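Local coordinates for protein putative antitoxin VapB45 (Mycobacterium tuberculosis, PDB 5AF3) that is possibly the antitoxin of a type II toxin-antitoxin system, with VapC45 as its cognate toxin, and carries a putative helix-turn-helix DNA-binding domain, at residues 18-23 against 33-38; 24-29 against 193-198; 130-135 against 139-144. All coordinates share one frame; numbering follows the deposited sequence.

Interaction 1. Residues 18-23 against 33-38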
ATOM      1  N   TYR A  18      18.147  -9.284  -1.555  1.00 30.17           N
ATOM      2  CA  TYR A  18      16.770  -9.278  -1.082  1.00 26.58           C
ATOM      3  C   TYR A  18      16.284 -10.695  -0.818  1.00 27.42           C
ATOM      4  O   TYR A  18      16.496 -11.582  -1.633  1.00 27.08           O
ATOM      5  CB  TYR A  18      15.854  -8.600  -2.121  1.00 23.84           C
ATOM      6  CG  TYR A  18      16.254  -7.199  -2.522  1.00 22.60           C
ATOM      7  CD1 TYR A  18      15.895  -6.116  -1.734  1.00 20.57           C
ATOM      8  CD2 TYR A  18      17.015  -6.959  -3.669  1.00 19.89           C
ATOM      9  CE1 TYR A  18      16.264  -4.828  -2.075  1.00 22.68           C
ATOM     10  CE2 TYR A  18      17.389  -5.673  -4.035  1.00 22.51           C
ATOM     11  CZ  TYR A  18      17.026  -4.607  -3.220  1.00 18.78           C
ATOM     12  OH  TYR A  18      17.355  -3.317  -3.550  1.00 22.75           O
ATOM     13  N   THR A  19      15.643 -10.928   0.338  1.00 26.84           N
ATOM     14  CA  THR A  19      14.926 -12.196   0.550  1.00 22.47           C
ATOM     15  C   THR A  19      13.626 -12.043  -0.255  1.00 23.68           C
ATOM     16  O   THR A  19      13.276 -10.917  -0.609  1.00 21.42           O
ATOM     17  CB  THR A  19      14.513 -12.387   2.020  1.00 26.95           C
ATOM     18  OG1 THR A  19      13.521 -11.402   2.360  1.00 27.01           O
ATOM     19  CG2 THR A  19      15.716 -12.263   2.968  1.00 25.87           C
ATOM     20  N   LEU A  20      12.885 -13.138  -0.483  1.00 24.42           N
ATOM     21  CA  LEU A  20      11.607 -13.011  -1.214  1.00 24.41           C
ATOM     22  C   LEU A  20      10.565 -12.267  -0.393  1.00 22.90           C
ATOM     23  O   LEU A  20       9.739 -11.562  -0.948  1.00 21.74           O
ATOM     24  CB  LEU A  20      11.063 -14.339  -1.727  1.00 24.48           C
ATOM     25  CG  LEU A  20      11.986 -15.138  -2.674  1.00 25.88           C
ATOM     26  CD1 LEU A  20      11.366 -16.463  -3.026  1.00 26.21           C
ATOM     27  CD2 LEU A  20      12.392 -14.367  -3.951  1.00 23.96           C
ATOM     28  N   ALA A  21      10.617 -12.444   0.922  1.00 25.15           N
ATOM     29  CA  ALA A  21       9.773 -11.699   1.863  1.00 25.23           C
ATOM     30  C   ALA A  21       9.915 -10.171   1.701  1.00 23.85           C
ATOM     31  O   ALA A  21       8.907  -9.438   1.609  1.00 22.44           O
ATOM     32  CB  ALA A  21      10.118 -12.139   3.324  1.00 27.59           C
ATOM     33  N   GLU A  22      11.159  -9.698   1.673  1.00 22.43           N
ATOM     34  CA  GLU A  22      11.437  -8.262   1.516  1.00 24.07           C
ATOM     35  C   GLU A  22      10.944  -7.778   0.166  1.00 22.47           C
ATOM     36  O   GLU A  22      10.265  -6.757   0.081  1.00 21.76           O
ATOM     37  CB  GLU A  22      12.939  -7.954   1.647  1.00 27.23           C
ATOM     38  CG  GLU A  22      13.490  -7.989   3.103  1.00 33.28           C
ATOM     39  CD  GLU A  22      14.984  -8.337   3.186  1.00 35.00           C
ATOM     40  OE1 GLU A  22      15.632  -8.470   2.115  1.00 32.19           O
ATOM     41  OE2 GLU A  22      15.514  -8.470   4.336  1.00 35.53           O
ATOM     42  N   ALA A  23      11.271  -8.537  -0.892  1.00 20.15           N
ATOM     43  CA  ALA A  23      10.919  -8.117  -2.250  1.00 19.61           C
ATOM     44  C   ALA A  23       9.410  -8.058  -2.418  1.00 20.31           C
ATOM     45  O   ALA A  23       8.877  -7.179  -3.090  1.00 20.95           O
ATOM     46  CB  ALA A  23      11.575  -9.043  -3.276  1.00 22.36           C
ATOM     47  N   THR A  33       4.122 -15.650  -5.477  1.00 21.05           N
ATOM     48  CA  THR A  33       4.311 -15.286  -6.873  1.00 23.63           C
ATOM     49  C   THR A  33       5.805 -15.133  -7.167  1.00 25.66           C
ATOM     50  O   THR A  33       6.322 -15.660  -8.153  1.00 19.37           O
ATOM     51  CB  THR A  33       3.481 -14.020  -7.197  1.00 22.43           C
ATOM     52  OG1 THR A  33       2.094 -14.339  -7.018  1.00 24.29           O
ATOM     53  CG2 THR A  33       3.681 -13.544  -8.609  1.00 24.45           C
ATOM     54  N   LEU A  34       6.502 -14.405  -6.299  1.00 22.28           N
ATOM     55  CA  LEU A  34       7.936 -14.219  -6.443  1.00 22.52           C
ATOM     56  C   LEU A  34       8.697 -15.536  -6.401  1.00 24.11           C
ATOM     57  O   LEU A  34       9.644 -15.728  -7.170  1.00 24.39           O
ATOM     58  CB  LEU A  34       8.470 -13.300  -5.326  1.00 19.29           C
ATOM     59  CG  LEU A  34       8.152 -11.816  -5.465  1.00 24.35           C
ATOM     60  CD1 LEU A  34       8.808 -11.120  -4.300  1.00 27.17           C
ATOM     61  CD2 LEU A  34       8.685 -11.219  -6.776  1.00 26.54           C
ATOM     62  N   ALA A  35       8.262 -16.433  -5.527  1.00 23.67           N
ATOM     63  CA  ALA A  35       8.880 -17.735  -5.400  1.00 27.33           C
ATOM     64  C   ALA A  35       8.762 -18.459  -6.737  1.00 25.90           C
ATOM     65  O   ALA A  35       9.746 -19.029  -7.206  1.00 30.29           O
ATOM     66  CB  ALA A  35       8.235 -18.529  -4.286  1.00 26.76           C
ATOM     67  N   THR A  36       7.573 -18.418  -7.351  1.00 26.82           N
ATOM     68  CA  THR A  36       7.363 -19.057  -8.670  1.00 26.03           C
ATOM     69  C   THR A  36       8.301 -18.448  -9.709  1.00 26.72           C
ATOM     70  O   THR A  36       8.950 -19.186 -10.471  1.00 29.76           O
ATOM     71  CB  THR A  36       5.861 -18.978  -9.140  1.00 29.92           C
ATOM     72  OG1 THR A  36       5.028 -19.626  -8.168  1.00 32.08           O
ATOM     73  CG2 THR A  36       5.664 -19.652 -10.484  1.00 30.46           C
ATOM     74  N   TRP A  37       8.420 -17.112  -9.706  1.00 21.52           N
ATOM     75  CA  TRP A  37       9.302 -16.427 -10.642  1.00 20.64           C
ATOM     76  C   TRP A  37      10.788 -16.772 -10.466  1.00 23.33           C
ATOM     77  O   TRP A  37      11.503 -16.844 -11.435  1.00 25.98           O
ATOM     78  CB  TRP A  37       9.112 -14.922 -10.592  1.00 22.16           C
ATOM     79  CG  TRP A  37       7.698 -14.452 -10.989  1.00 23.46           C
ATOM     80  CD1 TRP A  37       6.697 -15.220 -11.527  1.00 24.64           C
ATOM     81  CD2 TRP A  37       7.168 -13.130 -10.865  1.00 22.40           C
ATOM     82  NE1 TRP A  37       5.577 -14.459 -11.748  1.00 26.10           N
ATOM     83  CE2 TRP A  37       5.840 -13.164 -11.373  1.00 23.12           C
ATOM     84  CE3 TRP A  37       7.697 -11.906 -10.414  1.00 20.74           C
ATOM     85  CZ2 TRP A  37       5.015 -12.021 -11.413  1.00 20.90           C
ATOM     86  CZ3 TRP A  37       6.881 -10.775 -10.442  1.00 23.56           C
ATOM     87  CH2 TRP A  37       5.543 -10.843 -10.937  1.00 22.85           C
ATOM     88  N   ALA A  38      11.232 -16.951  -9.219  1.00 24.91           N
ATOM     89  CA  ALA A  38      12.642 -17.212  -8.894  1.00 26.13           C
ATOM     90  C   ALA A  38      13.038 -18.677  -9.056  1.00 32.46           C
ATOM     91  O   ALA A  38      14.204 -18.987  -9.336  1.00 32.63           O
ATOM     92  CB  ALA A  38      12.949 -16.725  -7.472  1.00 28.78           C
TER
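Leu-34 reaches across to the start of helix 20-27 with its CD1 methyl, which settles between the carbonyl oxygen of Leu-20 and the methyl of Ala-23. Leu-34 CD1 lies 3.5 Å from Leu-20 O and 3.6 Å from Ala-23 CB. CG of Leu-34 stands beside the backbone N (chi1 -74°), and the extended second torsion carries one branch out to this double contact. One residue further on, the backbone itself becomes the docking surface: Leu-20 CD1 comes to 3.7 Å from Ala-35 CA, with Ala-35 CB slightly more distant at 4.0 Å. A turn later, Ala-38 CB meets the other branch of Leu-20, CD2, at 4.3 Å. CD1 of Leu-20 thus lies on Ala-35, while its CD2 sits between Leu-34 CB and Ala-38 CB.

The helix that presents Leu-20 begins with a capping box. Thr-19 OG1 accepts from Glu-22 N at 3.0 Å, and Glu-22 OE1 takes the Thr-19 N-H from above the carboxylate plane. Leu-70 of strand 68-70 also covers Leu-20 and Ala-23, while Ala-78 packs on Leu-34. The short link between the helices is consistent with a helix-turn-helix unit. Because the side chains meet through apolar carbons, and the capping-box bonds stay within 18-23, the pairing probably depends mainly on fit and the exclusion of water.

Interaction 2. Residues 24-29 against 193-198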
ATOM      1  N   SER A  24       8.709  -8.982  -1.760  1.00 22.26           N
ATOM      2  CA  SER A  24       7.244  -8.978  -1.816  1.00 20.92           C
ATOM      3  C   SER A  24       6.689  -7.659  -1.252  1.00 21.54           C
ATOM      4  O   SER A  24       5.756  -7.097  -1.802  1.00 24.03           O
ATOM      5  CB  SER A  24       6.705 -10.197  -1.039  1.00 24.19           C
ATOM      6  OG  SER A  24       5.351  -9.986  -0.683  1.00 32.24           O
ATOM      7  N   ARG A  25       7.289  -7.165  -0.170  1.00 23.05           N
ATOM      8  CA  ARG A  25       6.813  -5.933   0.482  1.00 26.66           C
ATOM      9  C   ARG A  25       7.138  -4.712  -0.371  1.00 25.32           C
ATOM     10  O   ARG A  25       6.259  -3.895  -0.674  1.00 26.33           O
ATOM     11  CB  ARG A  25       7.446  -5.778   1.865  1.00 29.46           C
ATOM     12  CG  ARG A  25       7.061  -6.849   2.835  1.00 36.16           C
ATOM     13  CD  ARG A  25       7.641  -6.542   4.191  1.00 42.56           C
ATOM     14  NE  ARG A  25       8.437  -7.683   4.636  1.00 46.71           N
ATOM     15  CZ  ARG A  25       9.724  -7.631   4.976  1.00 47.68           C
ATOM     16  NH1 ARG A  25      10.380  -6.465   4.967  1.00 46.75           N
ATOM     17  NH2 ARG A  25      10.339  -8.753   5.355  1.00 43.18           N
ATOM     18  N   TYR A  26       8.397  -4.632  -0.807  1.00 24.40           N
ATOM     19  CA  TYR A  26       8.838  -3.475  -1.591  1.00 23.79           C
ATOM     20  C   TYR A  26       8.136  -3.327  -2.944  1.00 23.98           C
ATOM     21  O   TYR A  26       7.846  -2.219  -3.353  1.00 22.44           O
ATOM     22  CB  TYR A  26      10.356  -3.482  -1.784  1.00 24.34           C
ATOM     23  CG  TYR A  26      11.195  -3.729  -0.552  1.00 27.52           C
ATOM     24  CD1 TYR A  26      10.750  -3.380   0.752  1.00 27.20           C
ATOM     25  CD2 TYR A  26      12.448  -4.320  -0.673  1.00 28.95           C
ATOM     26  CE1 TYR A  26      11.565  -3.626   1.887  1.00 23.28           C
ATOM     27  CE2 TYR A  26      13.245  -4.557   0.450  1.00 27.57           C
ATOM     28  CZ  TYR A  26      12.789  -4.202   1.713  1.00 25.58           C
ATOM     29  OH  TYR A  26      13.626  -4.456   2.787  1.00 31.33           O
ATOM     30  N   LEU A  27       7.925  -4.459  -3.637  1.00 19.22           N
ATOM     31  CA  LEU A  27       7.272  -4.508  -4.955  1.00 22.75           C
ATOM     32  C   LEU A  27       5.741  -4.615  -4.900  1.00 20.78           C
ATOM     33  O   LEU A  27       5.059  -4.352  -5.900  1.00 26.41           O
ATOM     34  CB  LEU A  27       7.825  -5.676  -5.774  1.00 20.67           C
ATOM     35  CG  LEU A  27       9.336  -5.710  -6.012  1.00 26.46           C
ATOM     36  CD1 LEU A  27       9.585  -6.752  -7.126  1.00 23.90           C
ATOM     37  CD2 LEU A  27       9.923  -4.368  -6.330  1.00 22.57           C
ATOM     38  N   VAL A  28       5.220  -4.956  -3.719  1.00 24.90           N
ATOM     39  CA  VAL A  28       3.761  -5.177  -3.525  1.00 28.17           C
ATOM     40  C   VAL A  28       3.277  -6.292  -4.474  1.00 25.22           C
ATOM     41  O   VAL A  28       2.484  -6.070  -5.417  1.00 26.86           O
ATOM     42  CB  VAL A  28       2.911  -3.887  -3.688  1.00 31.32           C
ATOM     43  CG1 VAL A  28       1.490  -4.111  -3.143  1.00 34.81           C
ATOM     44  CG2 VAL A  28       3.561  -2.703  -2.981  1.00 32.22           C
ATOM     45  N   VAL A  29       3.813  -7.477  -4.229  1.00 21.98           N
ATOM     46  CA  VAL A  29       3.551  -8.674  -5.018  1.00 25.01           C
ATOM     47  C   VAL A  29       3.562  -9.805  -4.015  1.00 25.77           C
ATOM     48  O   VAL A  29       4.370  -9.778  -3.073  1.00 27.20           O
ATOM     49  CB  VAL A  29       4.614  -8.921  -6.133  1.00 23.38           C
ATOM     50  CG1 VAL A  29       5.997  -9.046  -5.543  1.00 23.25           C
ATOM     51  CG2 VAL A  29       4.281 -10.198  -6.968  1.00 24.36           C
ATOM     52  N   TYR A 193      21.811  -0.550   1.916  1.00 33.60           N
ATOM     53  CA  TYR A 193      21.908  -1.952   1.445  1.00 35.57           C
ATOM     54  C   TYR A 193      20.812  -2.349   0.425  1.00 32.06           C
ATOM     55  O   TYR A 193      20.421  -3.508   0.350  1.00 33.14           O
ATOM     56  CB  TYR A 193      21.947  -2.956   2.612  1.00 43.14           C
ATOM     57  CG  TYR A 193      22.807  -2.518   3.786  1.00 48.38           C
ATOM     58  CD1 TYR A 193      24.204  -2.461   3.674  1.00 50.46           C
ATOM     59  CD2 TYR A 193      22.220  -2.139   4.995  1.00 48.69           C
ATOM     60  CE1 TYR A 193      24.997  -2.044   4.739  1.00 50.92           C
ATOM     61  CE2 TYR A 193      23.000  -1.716   6.071  1.00 51.68           C
ATOM     62  CZ  TYR A 193      24.390  -1.674   5.935  1.00 50.12           C
ATOM     63  OH  TYR A 193      25.165  -1.264   7.003  1.00 51.50           O
ATOM     64  N   GLY A 194      20.323  -1.387  -0.339  1.00 25.95           N
ATOM     65  CA  GLY A 194      19.275  -1.667  -1.347  1.00 25.61           C
ATOM     66  C   GLY A 194      17.843  -1.670  -0.809  1.00 28.13           C
ATOM     67  O   GLY A 194      16.888  -1.807  -1.585  1.00 24.77           O
ATOM     68  N   GLN A 195      17.690  -1.490   0.506  1.00 23.06           N
ATOM     69  CA  GLN A 195      16.363  -1.359   1.142  1.00 23.82           C
ATOM     70  C   GLN A 195      15.764   0.026   0.859  1.00 22.38           C
ATOM     71  O   GLN A 195      16.497   0.966   0.568  1.00 23.36           O
ATOM     72  CB  GLN A 195      16.474  -1.616   2.653  1.00 27.37           C
ATOM     73  CG  GLN A 195      17.055  -2.974   2.999  1.00 32.45           C
ATOM     74  CD  GLN A 195      17.365  -3.128   4.477  1.00 36.24           C
ATOM     75  OE1 GLN A 195      16.759  -2.465   5.341  1.00 40.30           O
ATOM     76  NE2 GLN A 195      18.314  -4.018   4.785  1.00 43.35           N
ATOM     77  N   PRO A 196      14.420   0.176   0.948  1.00 17.87           N
ATOM     78  CA  PRO A 196      13.801   1.452   0.583  1.00 19.59           C
ATOM     79  C   PRO A 196      14.432   2.679   1.316  1.00 17.50           C
ATOM     80  O   PRO A 196      14.474   2.695   2.550  1.00 19.03           O
ATOM     81  CB  PRO A 196      12.350   1.268   1.024  1.00 18.27           C
ATOM     82  CG  PRO A 196      12.129  -0.210   0.902  1.00 20.92           C
ATOM     83  CD  PRO A 196      13.418  -0.821   1.390  1.00 20.03           C
ATOM     84  N   VAL A 197      14.930   3.641   0.559  1.00 17.96           N
ATOM     85  CA  VAL A 197      15.434   4.929   1.111  1.00 16.31           C
ATOM     86  C   VAL A 197      14.745   6.098   0.499  1.00 21.42           C
ATOM     87  O   VAL A 197      14.296   6.030  -0.674  1.00 20.34           O
ATOM     88  CB  VAL A 197      17.022   5.075   0.945  1.00 19.81           C
ATOM     89  CG1 VAL A 197      17.770   3.986   1.676  1.00 21.95           C
ATOM     90  CG2 VAL A 197      17.416   5.146  -0.537  1.00 20.91           C
ATOM     91  N   PHE A 198      14.631   7.182   1.283  1.00 16.79           N
ATOM     92  CA  PHE A 198      14.266   8.471   0.765  1.00 18.77           C
ATOM     93  C   PHE A 198      15.421   8.873  -0.172  1.00 20.20           C
ATOM     94  O   PHE A 198      16.564   8.996   0.263  1.00 18.85           O
ATOM     95  CB  PHE A 198      14.123   9.477   1.914  1.00 20.01           C
ATOM     96  CG  PHE A 198      12.948   9.199   2.827  1.00 17.19           C
ATOM     97  CD1 PHE A 198      11.676   9.634   2.471  1.00 19.62           C
ATOM     98  CD2 PHE A 198      13.137   8.563   4.057  1.00 17.31           C
ATOM     99  CE1 PHE A 198      10.557   9.424   3.359  1.00 21.06           C
ATOM    100  CE2 PHE A 198      12.050   8.311   4.925  1.00 19.01           C
ATOM    101  CZ  PHE A 198      10.767   8.727   4.574  1.00 17.78           C
TER
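The ring of Tyr-26 lies with one face under the pyrrolidine of Pro-196, an instance of the CH-pi contact in which a proline methylene is laid on an aromatic ring. Pro-196 CD stands 3.5 Å from the ring centroid and 19° off its normal. Pro-196 CD is nonetheless displaced toward the rim, where Tyr-26 CE1 is its nearest atom at 3.4 Å. Pro-196 CG lies over the same face, near the CD1-CE1 side, 3.5 Å from Tyr-26 CD1, so two adjacent methylenes share one side of the ring. The two side chains cross at about a right angle. Beyond the ring, the hydroxyl passes the aliphatic stem of Gln-195, with Tyr-26 OH at 3.7 Å from Gln-195 CG; the amide lies further out, its plane turned 19° from that of the ring.

Tyr-26 leaves its helix with CG beside the backbone N (chi1 -48°), which sends the phenol away from the helix axis toward the 193-198 loop. Leu-187 of the neighbouring strand 185-187 packs on both Tyr-26 and Pro-196, burying the pair further.

Just beyond the tyrosine the helix stops in a Schellman motif. Val-28, with positive phi, is its C-prime residue, Val-29 N returns to Ser-24 O at 3.1 Å, and the bond from Val-28 N to Arg-25 O is weak. Ser-24 OG adds a short bond of 2.6 Å to Val-29 O, tying the turn back to the last full turn of helix. The contact of Tyr-26 with Pro-196 is a proline-aromatic CH-pi packing that joins the first helix of the putative helix-turn-helix domain to the loop entering strand 197-198, in the DUF433 part of the chain.

Interaction 3. Residues 130-135 against 139-144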
ATOM      1  N   SER A 130       2.825 -15.657 -33.864  1.00 26.35           N
ATOM      2  CA  SER A 130       2.381 -16.620 -32.871  1.00 25.15           C
ATOM      3  C   SER A 130       1.009 -17.236 -33.170  1.00 21.71           C
ATOM      4  O   SER A 130       0.750 -18.361 -32.762  1.00 24.39           O
ATOM      5  CB  SER A 130       2.381 -15.994 -31.472  1.00 27.44           C
ATOM      6  OG  SER A 130       3.711 -16.042 -30.921  1.00 34.10           O
ATOM      7  N   GLY A 131       0.142 -16.515 -33.862  1.00 22.45           N
ATOM      8  CA  GLY A 131      -1.218 -17.046 -34.058  1.00 21.30           C
ATOM      9  C   GLY A 131      -2.175 -16.216 -33.228  1.00 22.72           C
ATOM     10  O   GLY A 131      -1.923 -15.971 -32.045  1.00 17.96           O
ATOM     11  N   GLU A 132      -3.260 -15.762 -33.841  1.00 19.03           N
ATOM     12  CA  GLU A 132      -4.221 -14.899 -33.133  1.00 21.43           C
ATOM     13  C   GLU A 132      -4.830 -15.625 -31.930  1.00 20.09           C
ATOM     14  O   GLU A 132      -5.329 -16.733 -32.071  1.00 17.98           O
ATOM     15  CB  GLU A 132      -5.306 -14.416 -34.088  1.00 26.12           C
ATOM     16  CG  GLU A 132      -6.455 -13.702 -33.405  1.00 33.89           C
ATOM     17  CD  GLU A 132      -7.371 -13.004 -34.402  1.00 44.68           C
ATOM     18  OE1 GLU A 132      -7.838 -13.672 -35.372  1.00 45.31           O
ATOM     19  OE2 GLU A 132      -7.628 -11.785 -34.204  1.00 47.14           O
ATOM     20  N   GLY A 133      -4.773 -15.017 -30.741  1.00 17.33           N
ATOM     21  CA  GLY A 133      -5.325 -15.657 -29.538  1.00 20.22           C
ATOM     22  C   GLY A 133      -4.446 -16.742 -28.933  1.00 14.62           C
ATOM     23  O   GLY A 133      -4.869 -17.433 -28.004  1.00 18.63           O
ATOM     24  N   SER A 134      -3.235 -16.963 -29.486  1.00 15.15           N
ATOM     25  CA  SER A 134      -2.333 -17.953 -28.888  1.00 15.50           C
ATOM     26  C   SER A 134      -1.875 -17.376 -27.541  1.00 15.77           C
ATOM     27  O   SER A 134      -2.029 -16.156 -27.339  1.00 16.95           O
ATOM     28  CB  SER A 134      -1.098 -18.213 -29.756  1.00 15.34           C
ATOM     29  OG  SER A 134      -0.336 -17.023 -29.835  1.00 19.07           O
ATOM     30  N   PRO A 135      -1.279 -18.214 -26.671  1.00 17.43           N
ATOM     31  CA  PRO A 135      -0.773 -17.693 -25.377  1.00 20.68           C
ATOM     32  C   PRO A 135       0.214 -16.527 -25.542  1.00 18.39           C
ATOM     33  O   PRO A 135       0.128 -15.537 -24.793  1.00 16.75           O
ATOM     34  CB  PRO A 135      -0.088 -18.922 -24.763  1.00 20.85           C
ATOM     35  CG  PRO A 135      -0.899 -20.092 -25.338  1.00 22.31           C
ATOM     36  CD  PRO A 135      -1.081 -19.675 -26.765  1.00 18.00           C
ATOM     37  N   VAL A 139      -0.364 -12.699 -24.040  1.00 16.85           N
ATOM     38  CA  VAL A 139       0.667 -11.916 -23.282  1.00 16.70           C
ATOM     39  C   VAL A 139       0.824 -10.534 -23.916  1.00 17.46           C
ATOM     40  O   VAL A 139       0.679  -9.469 -23.258  1.00 15.74           O
ATOM     41  CB  VAL A 139       2.036 -12.678 -23.233  1.00 20.23           C
ATOM     42  CG1 VAL A 139       3.193 -11.748 -22.729  1.00 17.56           C
ATOM     43  CG2 VAL A 139       1.932 -13.905 -22.373  1.00 21.03           C
ATOM     44  N   VAL A 140       1.102 -10.523 -25.224  1.00 15.62           N
ATOM     45  CA  VAL A 140       1.458  -9.285 -25.904  1.00 15.33           C
ATOM     46  C   VAL A 140       0.261  -8.297 -25.959  1.00 18.48           C
ATOM     47  O   VAL A 140       0.450  -7.081 -25.827  1.00 16.81           O
ATOM     48  CB  VAL A 140       2.055  -9.560 -27.301  1.00 19.16           C
ATOM     49  CG1 VAL A 140       2.225  -8.287 -28.100  1.00 17.23           C
ATOM     50  CG2 VAL A 140       3.364 -10.293 -27.141  1.00 14.26           C
ATOM     51  N   ARG A 141      -0.953  -8.830 -26.166  1.00 15.94           N
ATOM     52  CA  ARG A 141      -2.169  -8.008 -26.118  1.00 19.50           C
ATOM     53  C   ARG A 141      -2.406  -7.383 -24.751  1.00 19.23           C
ATOM     54  O   ARG A 141      -3.000  -6.304 -24.662  1.00 18.80           O
ATOM     55  CB  ARG A 141      -3.402  -8.814 -26.568  1.00 22.31           C
ATOM     56  CG  ARG A 141      -3.542  -8.813 -28.106  1.00 32.33           C
ATOM     57  CD  ARG A 141      -4.344  -9.996 -28.664  1.00 37.33           C
ATOM     58  NE  ARG A 141      -5.512 -10.394 -27.856  1.00 41.76           N
ATOM     59  CZ  ARG A 141      -6.395 -11.338 -28.209  1.00 44.61           C
ATOM     60  NH1 ARG A 141      -6.260 -12.008 -29.355  1.00 40.29           N
ATOM     61  NH2 ARG A 141      -7.423 -11.628 -27.407  1.00 44.25           N
ATOM     62  N   GLY A 142      -1.905  -8.030 -23.714  1.00 15.49           N
ATOM     63  CA  GLY A 142      -1.998  -7.488 -22.350  1.00 16.20           C
ATOM     64  C   GLY A 142      -1.092  -6.269 -22.163  1.00 16.43           C
ATOM     65  O   GLY A 142      -1.349  -5.409 -21.311  1.00 17.18           O
ATOM     66  N   LEU A 143      -0.024  -6.196 -22.963  1.00 12.88           N
ATOM     67  CA  LEU A 143       0.999  -5.160 -22.820  1.00 13.95           C
ATOM     68  C   LEU A 143       0.903  -3.946 -23.722  1.00 18.20           C
ATOM     69  O   LEU A 143       1.300  -2.838 -23.320  1.00 17.31           O
ATOM     70  CB  LEU A 143       2.402  -5.823 -23.008  1.00 14.92           C
ATOM     71  CG  LEU A 143       2.799  -6.817 -21.933  1.00 15.86           C
ATOM     72  CD1 LEU A 143       4.043  -7.608 -22.335  1.00 20.28           C
ATOM     73  CD2 LEU A 143       3.034  -6.052 -20.624  1.00 19.64           C
ATOM     74  N   ILE A 144       0.386  -4.114 -24.948  1.00 15.02           N
ATOM     75  CA  ILE A 144       0.554  -3.081 -25.956  1.00 18.46           C
ATOM     76  C   ILE A 144      -0.772  -2.697 -26.616  1.00 17.77           C
ATOM     77  O   ILE A 144      -1.737  -3.485 -26.592  1.00 21.09           O
ATOM     78  CB  ILE A 144       1.614  -3.482 -27.037  1.00 18.60           C
ATOM     79  CG1 ILE A 144       1.084  -4.570 -27.957  1.00 22.87           C
ATOM     80  CG2 ILE A 144       2.947  -3.898 -26.386  1.00 16.48           C
ATOM     81  CD1 ILE A 144       2.038  -4.952 -29.104  1.00 26.91           C
TER
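Arg-141 swings its guanidinium back over the turn that precedes its own helix, bringing NH1 to 3.6 Å from Gly-133 N. The approach is oblique to the guanidinium plane, whereas Glu-132 CG lies at its edge, near that plane, 4.4 Å from Arg-141 NH1. Two N-H donors would have little reason to gather here without a common acceptor, and Asp-137 supplies it: its OD2 forms a salt bridge with Arg-141 NH1 and also accepts from Gly-133 N. A bend at the third torsion of Arg-141 (chi3 39°) turns the group into this position. The carboxylate of Glu-132 points elsewhere, its OE2 remaining 5.0 Å from Arg-141 NH1, so any attraction between the two charges is probably modest and long-range.

The loop beneath the arginine is a type II beta turn from Gly-131 to Ser-134, with Gly-133 at the third position, where positive phi is usual. It runs directly into an N-cap, Ser-134, which opens helix 135-143. Gly-131 O is gripped twice, by Ser-134 N at 3.0 Å and by Ser-134 OG at 2.9 Å, the hydroxyl meeting a lone pair in the carbonyl plane. Ser-134 OG in turn accepts from Asp-137 N, so a single hydroxyl links the turn to the first turn of the helix.

On the other side of Ser-134 in sequence, Pro-135 takes the first helical position and its carbonyl accepts from Val-139 N at 3.0 Å, nearly straight at 170°. The isopropyl group of Val-139 flanks that bond: CG2, beside the backbone N, comes to 3.4 Å from Pro-135 O, while the side chain as a whole packs against Val-89 and Ile-94.

Overall arrangement
Interactions 1 and 2 are neighbours, with centres 12 Å apart, and share helix 20-27: its first turn packs on helix 31-38, its last turn on the 193-198 loop. They touch directly, since Tyr-18 OH probably hydrogen-bonds to Gly-194 O and Leu-34 packs on Val-29. Their segments alternate along the chain; through its contacts at both ends, helix 20-27 joins the putative DNA-binding region to the DUF433 region. Interaction 3 stands apart, 26 Å from the centre of interaction 1 and 31 Å from that of interaction 2. It falls in sequence between the two partners of interaction 2, and builds the surface turn between helices 115-130 and 135-143, a local structure separate from the buried junction.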